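Local coordinates for AA10A (Thermobifida fusca, PDB 5UIZ), which probably cleaves cellulose oxidatively with a single copper ion, as a lytic polysaccharide monooxygenase of family AA10, at residues D168-T176 against F187-S195. Residues are numbered along the deposited sequence; the frame is centred on the assembly and turned at random.
Sequences DSLELVHQT and FTVHAPNRS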
ATOM      1  N   ASP A 168      10.508  -9.437   7.573  0.63 17.42           N
ATOM      2  CA  ASP A 168      10.616  -9.705   9.021  0.63 19.10           C
ATOM      3  C   ASP A 168       9.645  -8.887   9.848  0.63 18.08           C
ATOM      4  O   ASP A 168       9.003  -9.405  10.764  0.63 18.93           O
ATOM      5  CB  ASP A 168      12.057  -9.508   9.524  0.63 21.83           C
ATOM      6  CG  ASP A 168      12.237  -9.911  10.988  0.63 23.71           C
ATOM      7  OD1 ASP A 168      12.009 -11.100  11.311  0.63 26.15           O
ATOM      8  OD2 ASP A 168      12.611  -9.031  11.813  0.63 25.27           O
ATOM      9  N   SER A 169       9.499  -7.617   9.513  1.00 16.36           N
ATOM     10  CA  SER A 169       8.676  -6.691  10.310  1.00 15.99           C
ATOM     11  C   SER A 169       7.139  -6.978  10.179  1.00 15.20           C
ATOM     12  O   SER A 169       6.346  -6.475  10.939  1.00 12.66           O
ATOM     13  CB  SER A 169       8.991  -5.229   9.920  1.00 16.14           C
ATOM     14  OG  SER A 169       8.463  -4.860   8.643  1.00 14.78           O
ATOM     15  N   LEU A 170       6.757  -7.795   9.209  1.00 15.55           N
ATOM     16  CA  LEU A 170       5.361  -8.025   8.888  1.00 17.59           C
ATOM     17  C   LEU A 170       4.874  -9.397   9.339  1.00 18.81           C
ATOM     18  O   LEU A 170       5.620 -10.381   9.247  1.00 16.90           O
ATOM     19  CB  LEU A 170       5.209  -7.964   7.379  1.00 17.61           C
ATOM     20  CG  LEU A 170       5.325  -6.580   6.788  1.00 17.16           C
ATOM     21  CD1 LEU A 170       5.267  -6.773   5.279  1.00 18.57           C
ATOM     22  CD2 LEU A 170       4.195  -5.671   7.219  1.00 17.73           C
ATOM     23  N   GLU A 171       3.621  -9.489   9.766  1.00 19.39           N
ATOM     24  CA  GLU A 171       3.009 -10.818   9.912  1.00 23.57           C
ATOM     25  C   GLU A 171       1.744 -10.917   9.106  1.00 20.83           C
ATOM     26  O   GLU A 171       0.994  -9.963   9.026  1.00 19.48           O
ATOM     27  CB  GLU A 171       2.689 -11.117  11.368  1.00 28.34           C
ATOM     28  CG  GLU A 171       3.923 -11.523  12.169  1.00 37.07           C
ATOM     29  CD  GLU A 171       3.649 -11.700  13.667  1.00 44.67           C
ATOM     30  OE1 GLU A 171       2.634 -11.130  14.182  1.00 55.68           O
ATOM     31  OE2 GLU A 171       4.458 -12.403  14.326  1.00 46.05           O
ATOM     32  N   LEU A 172       1.522 -12.074   8.515  1.00 18.67           N
ATOM     33  CA  LEU A 172       0.335 -12.330   7.732  1.00 20.18           C
ATOM     34  C   LEU A 172      -0.828 -12.440   8.685  1.00 19.68           C
ATOM     35  O   LEU A 172      -0.759 -13.231   9.629  1.00 18.33           O
ATOM     36  CB  LEU A 172       0.535 -13.623   6.953  1.00 22.02           C
ATOM     37  CG  LEU A 172      -0.645 -14.069   6.105  1.00 23.56           C
ATOM     38  CD1 LEU A 172      -0.889 -13.067   5.011  1.00 24.53           C
ATOM     39  CD2 LEU A 172      -0.299 -15.439   5.537  1.00 25.59           C
ATOM     40  N   VAL A 173      -1.809 -11.541   8.549  1.00 18.79           N
ATOM     41  CA  VAL A 173      -2.991 -11.551   9.411  1.00 18.43           C
ATOM     42  C   VAL A 173      -4.292 -12.006   8.689  1.00 17.31           C
ATOM     43  O   VAL A 173      -5.318 -12.220   9.338  1.00 15.76           O
ATOM     44  CB  VAL A 173      -3.272 -10.185  10.051  1.00 18.84           C
ATOM     45  CG1 VAL A 173      -2.126  -9.751  10.903  1.00 19.81           C
ATOM     46  CG2 VAL A 173      -3.609  -9.116   9.042  1.00 20.18           C
ATOM     47  N   HIS A 174      -4.250 -12.033   7.362  1.00 16.64           N
ATOM     48  CA  HIS A 174      -5.385 -12.386   6.578  1.00 17.53           C
ATOM     49  C   HIS A 174      -5.034 -12.901   5.216  1.00 17.27           C
ATOM     50  O   HIS A 174      -4.116 -12.439   4.543  1.00 17.43           O
ATOM     51  CB  HIS A 174      -6.367 -11.231   6.472  1.00 18.07           C
ATOM     52  CG  HIS A 174      -7.741 -11.674   6.118  1.00 19.69           C
ATOM     53  ND1 HIS A 174      -8.652 -12.094   7.063  1.00 22.33           N
ATOM     54  CD2 HIS A 174      -8.360 -11.769   4.917  1.00 20.58           C
ATOM     55  CE1 HIS A 174      -9.782 -12.422   6.453  1.00 24.48           C
ATOM     56  NE2 HIS A 174      -9.631 -12.222   5.150  1.00 23.65           N
ATOM     57  N   GLN A 175      -5.809 -13.881   4.794  1.00 19.24           N
ATOM     58  CA  GLN A 175      -5.662 -14.505   3.519  1.00 21.48           C
ATOM     59  C   GLN A 175      -7.096 -14.793   3.044  1.00 23.50           C
ATOM     60  O   GLN A 175      -7.890 -15.381   3.764  1.00 25.76           O
ATOM     61  CB  GLN A 175      -4.891 -15.789   3.653  1.00 24.50           C
ATOM     62  CG  GLN A 175      -4.970 -16.615   2.382  1.00 27.94           C
ATOM     63  CD  GLN A 175      -4.720 -18.067   2.635  1.00 30.48           C
ATOM     64  OE1 GLN A 175      -4.241 -18.436   3.697  1.00 41.60           O
ATOM     65  NE2 GLN A 175      -5.034 -18.892   1.680  1.00 29.56           N
ATOM     66  N   THR A 176      -7.413 -14.369   1.841  1.00 21.76           N
ATOM     67  CA  THR A 176      -8.698 -14.674   1.228  1.00 20.54           C
ATOM     68  C   THR A 176      -8.506 -15.689   0.126  1.00 19.31           C
ATOM     69  O   THR A 176      -7.400 -15.944  -0.303  1.00 21.98           O
ATOM     70  CB  THR A 176      -9.349 -13.425   0.589  1.00 18.75           C
ATOM     71  OG1 THR A 176      -8.718 -13.098  -0.664  1.00 17.09           O
ATOM     72  CG2 THR A 176      -9.341 -12.265   1.515  1.00 20.00           C
ATOM     73  N   PHE A 187     -13.477  -6.717   2.391  1.00 20.80           N
ATOM     74  CA  PHE A 187     -13.431  -7.816   3.370  1.00 20.07           C
ATOM     75  C   PHE A 187     -12.803  -7.291   4.666  1.00 18.96           C
ATOM     76  O   PHE A 187     -12.053  -6.332   4.645  1.00 18.57           O
ATOM     77  CB  PHE A 187     -12.643  -9.010   2.845  1.00 20.04           C
ATOM     78  CG  PHE A 187     -11.246  -8.677   2.391  1.00 18.70           C
ATOM     79  CD1 PHE A 187     -10.186  -8.743   3.275  1.00 19.04           C
ATOM     80  CD2 PHE A 187     -10.996  -8.315   1.088  1.00 18.86           C
ATOM     81  CE1 PHE A 187      -8.902  -8.440   2.857  1.00 19.35           C
ATOM     82  CE2 PHE A 187      -9.736  -7.989   0.676  1.00 18.48           C
ATOM     83  CZ  PHE A 187      -8.682  -8.044   1.581  1.00 19.21           C
ATOM     84  N   THR A 188     -13.136  -7.922   5.763  1.00 18.28           N
ATOM     85  CA  THR A 188     -12.773  -7.497   7.099  1.00 19.48           C
ATOM     86  C   THR A 188     -11.632  -8.374   7.601  1.00 19.41           C
ATOM     87  O   THR A 188     -11.621  -9.571   7.377  1.00 18.67           O
ATOM     88  CB  THR A 188     -13.993  -7.634   8.039  1.00 20.78           C
ATOM     89  OG1 THR A 188     -15.122  -7.005   7.425  1.00 23.70           O
ATOM     90  CG2 THR A 188     -13.737  -6.991   9.382  1.00 20.65           C
ATOM     91  N   VAL A 189     -10.644  -7.757   8.241  1.00 19.79           N
ATOM     92  CA  VAL A 189      -9.477  -8.466   8.706  1.00 18.26           C
ATOM     93  C   VAL A 189      -9.345  -8.084  10.174  1.00 18.28           C
ATOM     94  O   VAL A 189      -9.871  -7.082  10.609  1.00 17.44           O
ATOM     95  CB  VAL A 189      -8.221  -8.087   7.930  1.00 18.79           C
ATOM     96  CG1 VAL A 189      -8.454  -8.123   6.433  1.00 18.89           C
ATOM     97  CG2 VAL A 189      -7.706  -6.735   8.340  1.00 20.73           C
ATOM     98  N   HIS A 190      -8.626  -8.899  10.916  1.00 18.10           N
ATOM     99  CA  HIS A 190      -8.352  -8.620  12.278  1.00 18.85           C
ATOM    100  C   HIS A 190      -6.871  -8.659  12.452  1.00 17.80           C
ATOM    101  O   HIS A 190      -6.226  -9.644  12.056  1.00 18.48           O
ATOM    102  CB  HIS A 190      -9.015  -9.654  13.207  1.00 19.00           C
ATOM    103  CG  HIS A 190      -8.646  -9.437  14.621  1.00 18.78           C
ATOM    104  ND1 HIS A 190      -9.109  -8.351  15.337  1.00 19.96           N
ATOM    105  CD2 HIS A 190      -7.744 -10.054  15.409  1.00 20.08           C
ATOM    106  CE1 HIS A 190      -8.582  -8.365  16.545  1.00 19.58           C
ATOM    107  NE2 HIS A 190      -7.714  -9.361  16.600  1.00 23.02           N
ATOM    108  N   ALA A 191      -6.321  -7.597  13.051  1.00 18.49           N
ATOM    109  CA  ALA A 191      -4.866  -7.536  13.298  1.00 19.44           C
ATOM    110  C   ALA A 191      -4.623  -7.478  14.786  1.00 20.04           C
ATOM    111  O   ALA A 191      -4.742  -6.406  15.382  1.00 20.86           O
ATOM    112  CB  ALA A 191      -4.251  -6.321  12.639  1.00 21.64           C
ATOM    113  N   PRO A 192      -4.260  -8.614  15.382  1.00 20.28           N
ATOM    114  CA  PRO A 192      -4.263  -8.728  16.838  1.00 21.91           C
ATOM    115  C   PRO A 192      -3.057  -8.064  17.474  1.00 23.57           C
ATOM    116  O   PRO A 192      -2.012  -7.985  16.838  1.00 21.42           O
ATOM    117  CB  PRO A 192      -4.172 -10.235  17.081  1.00 21.64           C
ATOM    118  CG  PRO A 192      -3.578 -10.798  15.820  1.00 21.86           C
ATOM    119  CD  PRO A 192      -4.064  -9.912  14.707  1.00 20.86           C
ATOM    120  N   ASN A 193      -3.214  -7.612  18.716  1.00 24.19           N
ATOM    121  CA  ASN A 193      -2.090  -7.176  19.549  1.00 28.79           C
ATOM    122  C   ASN A 193      -1.319  -5.983  18.958  1.00 29.72           C
ATOM    123  O   ASN A 193      -0.089  -5.951  19.011  1.00 38.45           O
ATOM    124  CB  ASN A 193      -1.136  -8.362  19.830  1.00 30.11           C
ATOM    125  CG  ASN A 193      -1.839  -9.522  20.506  1.00 34.22           C
ATOM    126  OD1 ASN A 193      -2.517  -9.324  21.502  1.00 40.26           O
ATOM    127  ND2 ASN A 193      -1.696 -10.734  19.957  1.00 36.57           N
ATOM    128  N   ARG A 194      -2.045  -5.035  18.377  1.00 28.78           N
ATOM    129  CA  ARG A 194      -1.451  -3.859  17.784  1.00 26.20           C
ATOM    130  C   ARG A 194      -2.075  -2.597  18.295  1.00 25.72           C
ATOM    131  O   ARG A 194      -3.291  -2.485  18.446  1.00 21.80           O
ATOM    132  CB  ARG A 194      -1.519  -3.912  16.268  1.00 25.39           C
ATOM    133  CG  ARG A 194      -0.438  -4.853  15.705  1.00 24.12           C
ATOM    134  CD  ARG A 194      -0.978  -5.608  14.568  1.00 23.56           C
ATOM    135  NE  ARG A 194       0.025  -6.392  13.850  1.00 23.05           N
ATOM    136  CZ  ARG A 194       0.099  -7.712  13.804  1.00 23.07           C
ATOM    137  NH1 ARG A 194      -0.735  -8.508  14.477  1.00 23.61           N
ATOM    138  NH2 ARG A 194       1.000  -8.258  13.026  1.00 25.29           N
ATOM    139  N   SER A 195      -1.205  -1.613  18.496  1.00 26.00           N
ATOM    140  CA  SER A 195      -1.649  -0.317  18.916  1.00 25.80           C
ATOM    141  C   SER A 195      -0.805   0.779  18.305  1.00 21.11           C
ATOM    142  O   SER A 195       0.387   0.614  18.161  1.00 22.34           O
ATOM    143  CB  SER A 195      -1.590  -0.285  20.441  1.00 29.54           C
ATOM    144  OG  SER A 195      -2.362   0.802  20.871  1.00 36.37           O
TER
HETATM  145  O   HOH W   1      -8.140 -11.477   9.673  1.00 23.49           O
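His174 packs against Val189 and Phe187. Its CB touches Val189 CG1. With CG anti to the backbone N (chi1 -159°), the ring is carried across to Val189, and chi2 (86°) turns one face to that methyl. His174 CG lies 3.6 Å from Val189 CG1, a CH-pi contact offset toward the ring's rim. His174 CD2 meets Phe187 CD1 at 3.9 Å. The two rings are nearly parallel, 13° apart, but displaced so that little of one lies over the other. NE2 lies between Phe187 CD1 and Thr188 O, and CE1 approaches Thr188 O obliquely. His174 ND1 bonds a water in the ring plane at 2.7 Å; this water donates to Val173 O and accepts from His190 N. Val173 and His174 sit opposite Val151 of strand 146-154, which makes a classic beta bulge. The contact joins edges of the two sheets of the LPMO beta-sandwich, far from the copper. A leucine in place of His174 would probably leave this water without its ring partner and take away the face that Val189 CG1 packs on. Thr176 CG2 sits over the centre of the Phe187 ring. Val173 CG1 lies over a face of the Arg194 guanidinium. Arg194 NH1 donates to Pro192 O, while NH2 bonds Val153 O and makes a long salt bridge to Glu171 OE1.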